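Local coordinates for putative nitrate transport protein (Thermoplasma volcanium, PDB 3MST), which is of unknown function but may bind a small solute, possibly nitrate or a similar molecule, for transport, at residues Y93-R96 and L100-F103; L35-E40 and I179-N184. All blocks are in the same frame, centred on the assembly; numbering follows the deposited sequence.

From the N terminus, the chain reaches 35-40 first, which begins on the short helix 32-36, beside strand 45-47 of the six-stranded sheet. After further strands of that sheet it crosses to the five-stranded one. There contact 1 closes a very short loop, with three residues between 93-96 and 100-103. The chain later returns, and 179-184, on helix 169-184, packs back on 35-40. Contact 2 therefore closes a loop of 138 residues, and contact 1 is nested inside it. Their centres are about 28 Å apart, on opposite sides of the chain's centre. Contact 1 joins a strand to the helix that follows it. Contact 2 brings together helices distant in sequence.

Contact 1: residues Y93-R96 and L100-F103; sequences YTLR and LADF
Thr-94, at the end of strand 91-94, lies beside the first turn of helix 100-112, with its CA 6.0 Å from the CA of Asp-102. The chain turns sharply between them, and no hydrogen bond crosses directly. Thr-94 points toward the helix and divides its two branches. OG1 is anti to the backbone N (chi1 -165°) and comes 3.5 Å from Ala-101 CB. Its hydroxyl hydrogen-bonds to Leu-135 O on the adjacent strand 133-137. CG2 takes the other side and rests 3.9 Å from Asp-102 CA. The Thr-94 side chain lies roughly perpendicular to that of Asp-102. Leu-95 brings the one apolar side-chain pair, with CD2 4.0 Å from Ala-101 CB. The small Ala-101 methyl thus meets both the Thr-94 hydroxyl and a leucine branch. Further along, Arg-96 O approaches Asp-102 CB at 3.6 Å. With CG anti to its own N (chi1 177°), the Asp-102 carboxylate engages both of its oxygens: OD1 accepts a hydrogen bond from Asn-118 ND2, which also hydrogen-bonds to Leu-95 O, and OD2 accepts one from Gly-98 N. One asparagine amide thus links the strand exit to the helix start. A valine in place of Thr-94 would probably leave Leu-135 O without its hydroxyl mate and cut one tie between neighbouring strands. This is the strand-to-helix turn of a beta-alpha-beta unit: strand 91-94, helix 100-112 and the parallel strand 115-118. The strand order of this sheet is consistent with a lobe of a type II periplasmic binding protein fold.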
ATOM      1  N   TYR A  93       6.678 -14.023 -11.714  1.00 10.04           N
ATOM      2  CA  TYR A  93       6.260 -12.945 -12.615  1.00  9.82           C
ATOM      3  C   TYR A  93       5.554 -11.865 -11.800  1.00  8.35           C
ATOM      4  O   TYR A  93       4.795 -12.207 -10.875  1.00  9.68           O
ATOM      5  CB  TYR A  93       5.317 -13.536 -13.694  1.00 10.76           C
ATOM      6  CG  TYR A  93       6.070 -14.271 -14.796  1.00  9.53           C
ATOM      7  CD1 TYR A  93       6.453 -15.586 -14.620  1.00 10.99           C
ATOM      8  CD2 TYR A  93       6.523 -13.590 -15.923  1.00 10.46           C
ATOM      9  CE1 TYR A  93       7.192 -16.244 -15.586  1.00 10.00           C
ATOM     10  CE2 TYR A  93       7.262 -14.248 -16.890  1.00 11.99           C
ATOM     11  CZ  TYR A  93       7.595 -15.577 -16.688  1.00  9.80           C
ATOM     12  OH  TYR A  93       8.338 -16.266 -17.623  1.00 12.42           O
ATOM     13  N   THR A  94       5.781 -10.609 -12.143  1.00  9.04           N
ATOM     14  CA  THR A  94       5.101  -9.519 -11.440  1.00  8.73           C
ATOM     15  C   THR A  94       4.940  -8.337 -12.371  1.00  9.62           C
ATOM     16  O   THR A  94       5.112  -8.474 -13.597  1.00 11.19           O
ATOM     17  CB  THR A  94       5.850  -9.199 -10.130  1.00  9.09           C
ATOM     18  OG1 THR A  94       5.020  -8.407  -9.270  1.00  9.82           O
ATOM     19  CG2 THR A  94       7.180  -8.529 -10.377  1.00 10.23           C
ATOM     20  N   LEU A  95       4.530  -7.217 -11.805  1.00  9.72           N
ATOM     21  CA  LEU A  95       4.269  -5.998 -12.534  1.00  9.82           C
ATOM     22  C   LEU A  95       5.538  -5.191 -12.810  1.00 12.07           C
ATOM     23  O   LEU A  95       6.626  -5.727 -12.679  1.00 13.39           O
ATOM     24  CB  LEU A  95       3.152  -5.233 -11.833  1.00 10.88           C
ATOM     25  CG  LEU A  95       1.770  -5.883 -11.819  1.00 10.71           C
ATOM     26  CD1 LEU A  95       1.366  -6.336 -13.214  1.00 13.22           C
ATOM     27  CD2 LEU A  95       1.594  -6.951 -10.802  1.00 13.98           C
ATOM     28  N   ARG A  96       5.440  -3.965 -13.292  0.50 12.58           N
ATOM     29  CA  ARG A  96       6.655  -3.322 -13.752  0.50 11.85           C
ATOM     30  C   ARG A  96       7.606  -3.016 -12.594  0.50 12.54           C
ATOM     31  O   ARG A  96       7.202  -2.877 -11.441  0.50 14.11           O
ATOM     32  CB  ARG A  96       6.328  -2.049 -14.526  0.50 11.56           C
ATOM     33  CG  ARG A  96       5.751  -0.954 -13.637  0.50 16.34           C
ATOM     34  CD  ARG A  96       5.138   0.222 -14.421  0.50 19.41           C
ATOM     35  NE  ARG A  96       4.761   1.274 -13.482  0.50 24.63           N
ATOM     36  CZ  ARG A  96       3.583   1.344 -12.880  0.50 25.98           C
ATOM     37  NH1 ARG A  96       2.650   0.454 -13.154  0.50 26.47           N
ATOM     38  NH2 ARG A  96       3.329   2.318 -12.025  0.50 29.11           N
ATOM     39  N   LEU A 100       5.468  -1.509  -5.827  1.00 11.30           N
ATOM     40  CA  LEU A 100       5.508  -2.281  -4.588  1.00 10.78           C
ATOM     41  C   LEU A 100       5.366  -3.778  -4.897  1.00 11.26           C
ATOM     42  O   LEU A 100       5.988  -4.618  -4.217  1.00 10.60           O
ATOM     43  CB  LEU A 100       4.477  -1.778  -3.550  1.00 11.12           C
ATOM     44  CG  LEU A 100       4.389  -2.587  -2.241  1.00 10.29           C
ATOM     45  CD1 LEU A 100       5.713  -2.643  -1.500  1.00 12.60           C
ATOM     46  CD2 LEU A 100       3.269  -2.011  -1.321  1.00 12.04           C
ATOM     47  N   ALA A 101       4.604  -4.136  -5.934  1.00 10.27           N
ATOM     48  CA  ALA A 101       4.517  -5.544  -6.335  1.00  9.03           C
ATOM     49  C   ALA A 101       5.923  -6.085  -6.656  1.00 10.13           C
ATOM     50  O   ALA A 101       6.286  -7.179  -6.216  1.00  9.80           O
ATOM     51  CB  ALA A 101       3.592  -5.705  -7.552  1.00 10.61           C
ATOM     52  N   ASP A 102       6.663  -5.354  -7.503  1.00 10.55           N
ATOM     53  CA  ASP A 102       8.034  -5.735  -7.815  1.00  9.12           C
ATOM     54  C   ASP A 102       8.903  -5.880  -6.579  1.00  9.35           C
ATOM     55  O   ASP A 102       9.629  -6.866  -6.451  1.00  9.91           O
ATOM     56  CB  ASP A 102       8.635  -4.689  -8.734  1.00 11.44           C
ATOM     57  CG  ASP A 102      10.105  -4.927  -9.078  1.00 13.71           C
ATOM     58  OD1 ASP A 102      10.428  -6.073  -9.459  1.00 14.31           O
ATOM     59  OD2 ASP A 102      10.894  -3.938  -8.950  1.00 16.78           O
ATOM     60  N   PHE A 103       8.845  -4.914  -5.668  1.00  9.84           N
ATOM     61  CA  PHE A 103       9.700  -4.979  -4.514  1.00  9.51           C
ATOM     62  C   PHE A 103       9.297  -6.194  -3.657  1.00  8.40           C
ATOM     63  O   PHE A 103      10.165  -6.919  -3.132  1.00 10.02           O
ATOM     64  CB  PHE A 103       9.662  -3.686  -3.720  1.00 11.11           C
ATOM     65  CG  PHE A 103      10.329  -2.562  -4.422  1.00 11.85           C
ATOM     66  CD1 PHE A 103      11.628  -2.701  -4.936  1.00 12.28           C
ATOM     67  CD2 PHE A 103       9.705  -1.332  -4.547  1.00 12.15           C
ATOM     68  CE1 PHE A 103      12.256  -1.613  -5.598  1.00 14.53           C
ATOM     69  CE2 PHE A 103      10.341  -0.242  -5.157  1.00 12.66           C
ATOM     70  CZ  PHE A 103      11.597  -0.384  -5.690  1.00 14.76           C
TER

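Contact 2: residues L35-E40 and I179-N184; sequences LVIEEE and IDFIKN
Val-36 and Phe-181 face each other across this contact, with both CA-CB bonds directed at the other segment. Their CA atoms are 7.3 Å apart. Val-36 is the main bump on its side. Its CG2 lodges between the Phe-181 ring and the Ile-182 side chain, 3.6 Å from Phe-181 CD1 and 3.9 Å from Ile-182 CG1. Val-36 CB follows it in and lies 3.7 Å from Phe-181 CD1. The backbone adds to the fit, since Val-36 O sits over one face of the ring. Phe-181 in turn fills the hollow between the two neighbours Val-36 and Ile-37. Its CG is anti to the backbone N (chi1 -178°), which carries the ring out to Val-36. Ile-37 CG2 reaches Phe-181 CB at 4.0 Å and meets the ring obliquely. The Ile-37 and Phe-181 side chains run antiparallel, side by side. Every contact across the segments is apolar or van der Waals; none is a hydrogen bond. Helix 186-197 adds a third wall: Val-36 touches Ala-189 and Ile-193, and Phe-181 touches Ala-189 and Ile-192. Lys-196 of that helix forms salt bridges with Glu-38 and Glu-39 and hydrogen-bonds to Leu-35 O. Val-36 thus packs against both helix 169-184 and helix 186-197, while Leu-35 rests on Ile-45 of edge strand 45-47.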
ATOM      1  N   LEU A  35     -10.100   8.537   1.274  1.00  9.41           N
ATOM      2  CA  LEU A  35     -10.990   8.829   0.167  1.00 11.24           C
ATOM      3  C   LEU A  35     -12.421   8.716   0.596  1.00 11.13           C
ATOM      4  O   LEU A  35     -13.249   9.531   0.211  1.00 12.17           O
ATOM      5  CB  LEU A  35     -10.785   7.886  -1.034  1.00 11.56           C
ATOM      6  CG  LEU A  35      -9.445   7.997  -1.770  1.00 10.95           C
ATOM      7  CD1 LEU A  35      -9.462   7.061  -2.960  1.00 12.53           C
ATOM      8  CD2 LEU A  35      -9.142   9.445  -2.263  1.00 13.60           C
ATOM      9  N   VAL A  36     -12.741   7.690   1.351  1.00 10.30           N
ATOM     10  CA  VAL A  36     -14.154   7.381   1.595  1.00 11.16           C
ATOM     11  C   VAL A  36     -14.820   8.410   2.482  1.00 12.45           C
ATOM     12  O   VAL A  36     -16.047   8.581   2.390  1.00 13.94           O
ATOM     13  CB  VAL A  36     -14.390   5.956   2.110  1.00 11.89           C
ATOM     14  CG1 VAL A  36     -14.006   4.946   1.018  1.00 12.04           C
ATOM     15  CG2 VAL A  36     -13.683   5.630   3.453  1.00 12.62           C
ATOM     16  N   ILE A  37     -14.060   9.054   3.365  1.00 11.37           N
ATOM     17  CA  ILE A  37     -14.613  10.085   4.270  1.00 11.70           C
ATOM     18  C   ILE A  37     -14.001  11.463   3.997  1.00 11.59           C
ATOM     19  O   ILE A  37     -14.017  12.349   4.866  1.00 11.74           O
ATOM     20  CB  ILE A  37     -14.485   9.693   5.748  1.00 11.99           C
ATOM     21  CG1 ILE A  37     -13.016   9.464   6.149  1.00 11.85           C
ATOM     22  CG2 ILE A  37     -15.403   8.510   6.075  1.00 14.16           C
ATOM     23  CD1 ILE A  37     -12.831   9.433   7.659  1.00 14.75           C
ATOM     24  N   GLU A  38     -13.513  11.685   2.773  1.00 10.17           N
ATOM     25  CA  GLU A  38     -12.832  12.934   2.419  1.00 10.39           C
ATOM     26  C   GLU A  38     -13.590  14.197   2.889  1.00 11.41           C
ATOM     27  O   GLU A  38     -13.009  15.145   3.391  1.00 11.99           O
ATOM     28  CB  GLU A  38     -12.584  13.001   0.913  1.00  9.59           C
ATOM     29  CG  GLU A  38     -11.933  14.266   0.461  1.00 11.69           C
ATOM     30  CD  GLU A  38     -11.697  14.373  -1.043  1.00 12.39           C
ATOM     31  OE1 GLU A  38     -12.219  13.507  -1.781  1.00 11.96           O
ATOM     32  OE2 GLU A  38     -11.052  15.363  -1.430  1.00 14.17           O
ATOM     33  N   GLU A  39     -14.889  14.182   2.605  1.00 12.52           N
ATOM     34  CA  GLU A  39     -15.759  15.303   2.828  1.00 12.84           C
ATOM     35  C   GLU A  39     -15.981  15.623   4.303  1.00 15.18           C
ATOM     36  O   GLU A  39     -16.576  16.658   4.601  1.00 17.05           O
ATOM     37  CB  GLU A  39     -17.092  15.059   2.150  1.00 14.75           C
ATOM     38  CG  GLU A  39     -17.013  14.935   0.617  1.00 13.64           C
ATOM     39  CD  GLU A  39     -16.489  13.591   0.128  1.00 12.69           C
ATOM     40  OE1 GLU A  39     -16.459  12.586   0.897  1.00 13.59           O
ATOM     41  OE2 GLU A  39     -16.150  13.491  -1.092  1.00 12.80           O
ATOM     42  N   GLU A  40     -15.560  14.748   5.209  0.50 13.05           N
ATOM     43  CA  GLU A  40     -15.634  15.007   6.655  0.50 13.77           C
ATOM     44  C   GLU A  40     -14.298  15.478   7.227  0.50 13.54           C
ATOM     45  O   GLU A  40     -14.224  16.061   8.305  0.50 14.48           O
ATOM     46  CB  GLU A  40     -16.066  13.737   7.400  0.50 16.58           C
ATOM     47  CG  GLU A  40     -17.222  12.979   6.753  0.50 20.61           C
ATOM     48  CD  GLU A  40     -17.927  12.089   7.737  0.50 24.92           C
ATOM     49  OE1 GLU A  40     -18.637  12.647   8.611  0.50 33.69           O
ATOM     50  OE2 GLU A  40     -17.751  10.847   7.681  0.50 30.31           O
ATOM     51  N   ILE A 179     -11.211   3.514   8.026  1.00 12.21           N
ATOM     52  CA  ILE A 179     -11.162   2.051   8.075  1.00 11.94           C
ATOM     53  C   ILE A 179     -12.525   1.505   8.563  1.00 11.94           C
ATOM     54  O   ILE A 179     -13.062   0.582   7.975  1.00 13.59           O
ATOM     55  CB  ILE A 179     -10.008   1.588   8.962  1.00 10.78           C
ATOM     56  CG1 ILE A 179      -8.659   1.867   8.320  1.00 11.22           C
ATOM     57  CG2 ILE A 179     -10.144   0.089   9.265  1.00 15.02           C
ATOM     58  CD1 ILE A 179      -7.482   1.505   9.213  1.00 11.31           C
ATOM     59  N   ASP A 180     -13.095   2.142   9.581  0.70 12.68           N
ATOM     60  CA  ASP A 180     -14.391   1.745  10.109  0.70 15.23           C
ATOM     61  C   ASP A 180     -15.477   1.939   9.041  0.70 14.87           C
ATOM     62  O   ASP A 180     -16.348   1.080   8.846  0.70 16.14           O
ATOM     63  CB  ASP A 180     -14.744   2.548  11.378  0.70 16.53           C
ATOM     64  CG  ASP A 180     -13.908   2.162  12.601  0.70 21.73           C
ATOM     65  OD1 ASP A 180     -13.267   1.097  12.603  0.70 25.74           O
ATOM     66  OD2 ASP A 180     -13.920   2.938  13.595  0.70 30.32           O
ATOM     67  N   PHE A 181     -15.415   3.051   8.313  1.00 14.02           N
ATOM     68  CA  PHE A 181     -16.370   3.280   7.238  1.00 14.48           C
ATOM     69  C   PHE A 181     -16.330   2.130   6.222  1.00 14.31           C
ATOM     70  O   PHE A 181     -17.360   1.590   5.832  1.00 15.79           O
ATOM     71  CB  PHE A 181     -16.153   4.616   6.546  1.00 13.70           C
ATOM     72  CG  PHE A 181     -17.161   4.910   5.465  1.00 14.28           C
ATOM     73  CD1 PHE A 181     -17.002   4.398   4.213  1.00 15.72           C
ATOM     74  CD2 PHE A 181     -18.279   5.671   5.724  1.00 17.06           C
ATOM     75  CE1 PHE A 181     -17.918   4.641   3.191  1.00 18.60           C
ATOM     76  CE2 PHE A 181     -19.192   5.923   4.724  1.00 19.37           C
ATOM     77  CZ  PHE A 181     -19.018   5.391   3.449  1.00 20.36           C
ATOM     78  N   ILE A 182     -15.149   1.740   5.781  1.00 13.28           N
ATOM     79  CA  ILE A 182     -15.028   0.698   4.771  1.00 13.83           C
ATOM     80  C   ILE A 182     -15.623  -0.592   5.332  1.00 15.34           C
ATOM     81  O   ILE A 182     -16.400  -1.228   4.637  1.00 17.55           O
ATOM     82  CB  ILE A 182     -13.546   0.510   4.301  1.00 12.75           C
ATOM     83  CG1 ILE A 182     -13.060   1.742   3.556  1.00 12.87           C
ATOM     84  CG2 ILE A 182     -13.387  -0.831   3.485  1.00 14.33           C
ATOM     85  CD1 ILE A 182     -11.536   1.701   3.324  1.00 13.49           C
ATOM     86  N   LYS A 183     -15.225  -0.979   6.539  1.00 16.07           N
ATOM     87  CA  LYS A 183     -15.683  -2.235   7.129  1.00 17.63           C
ATOM     88  C   LYS A 183     -17.205  -2.331   7.169  1.00 19.67           C
ATOM     89  O   LYS A 183     -17.748  -3.411   6.944  1.00 23.14           O
ATOM     90  CB  LYS A 183     -15.100  -2.399   8.533  1.00 20.22           C
ATOM     91  CG  LYS A 183     -15.491  -3.691   9.243  1.00 27.07           C
ATOM     92  CD  LYS A 183     -14.670  -3.875  10.520  1.00 33.44           C
ATOM     93  N   ASN A 184     -17.872  -1.205   7.438  1.00 18.29           N
ATOM     94  CA  ASN A 184     -19.317  -1.125   7.601  1.00 21.36           C
ATOM     95  C   ASN A 184     -20.122  -0.768   6.350  1.00 21.05           C
ATOM     96  O   ASN A 184     -21.374  -0.835   6.373  1.00 24.37           O
ATOM     97  CB  ASN A 184     -19.614  -0.149   8.750  1.00 23.88           C
ATOM     98  CG  ASN A 184     -19.172  -0.710  10.093  1.00 27.36           C
ATOM     99  OD1 ASN A 184     -19.623  -1.778  10.496  1.00 35.91           O
ATOM    100  ND2 ASN A 184     -18.312   0.005  10.799  1.00 35.64           N
TER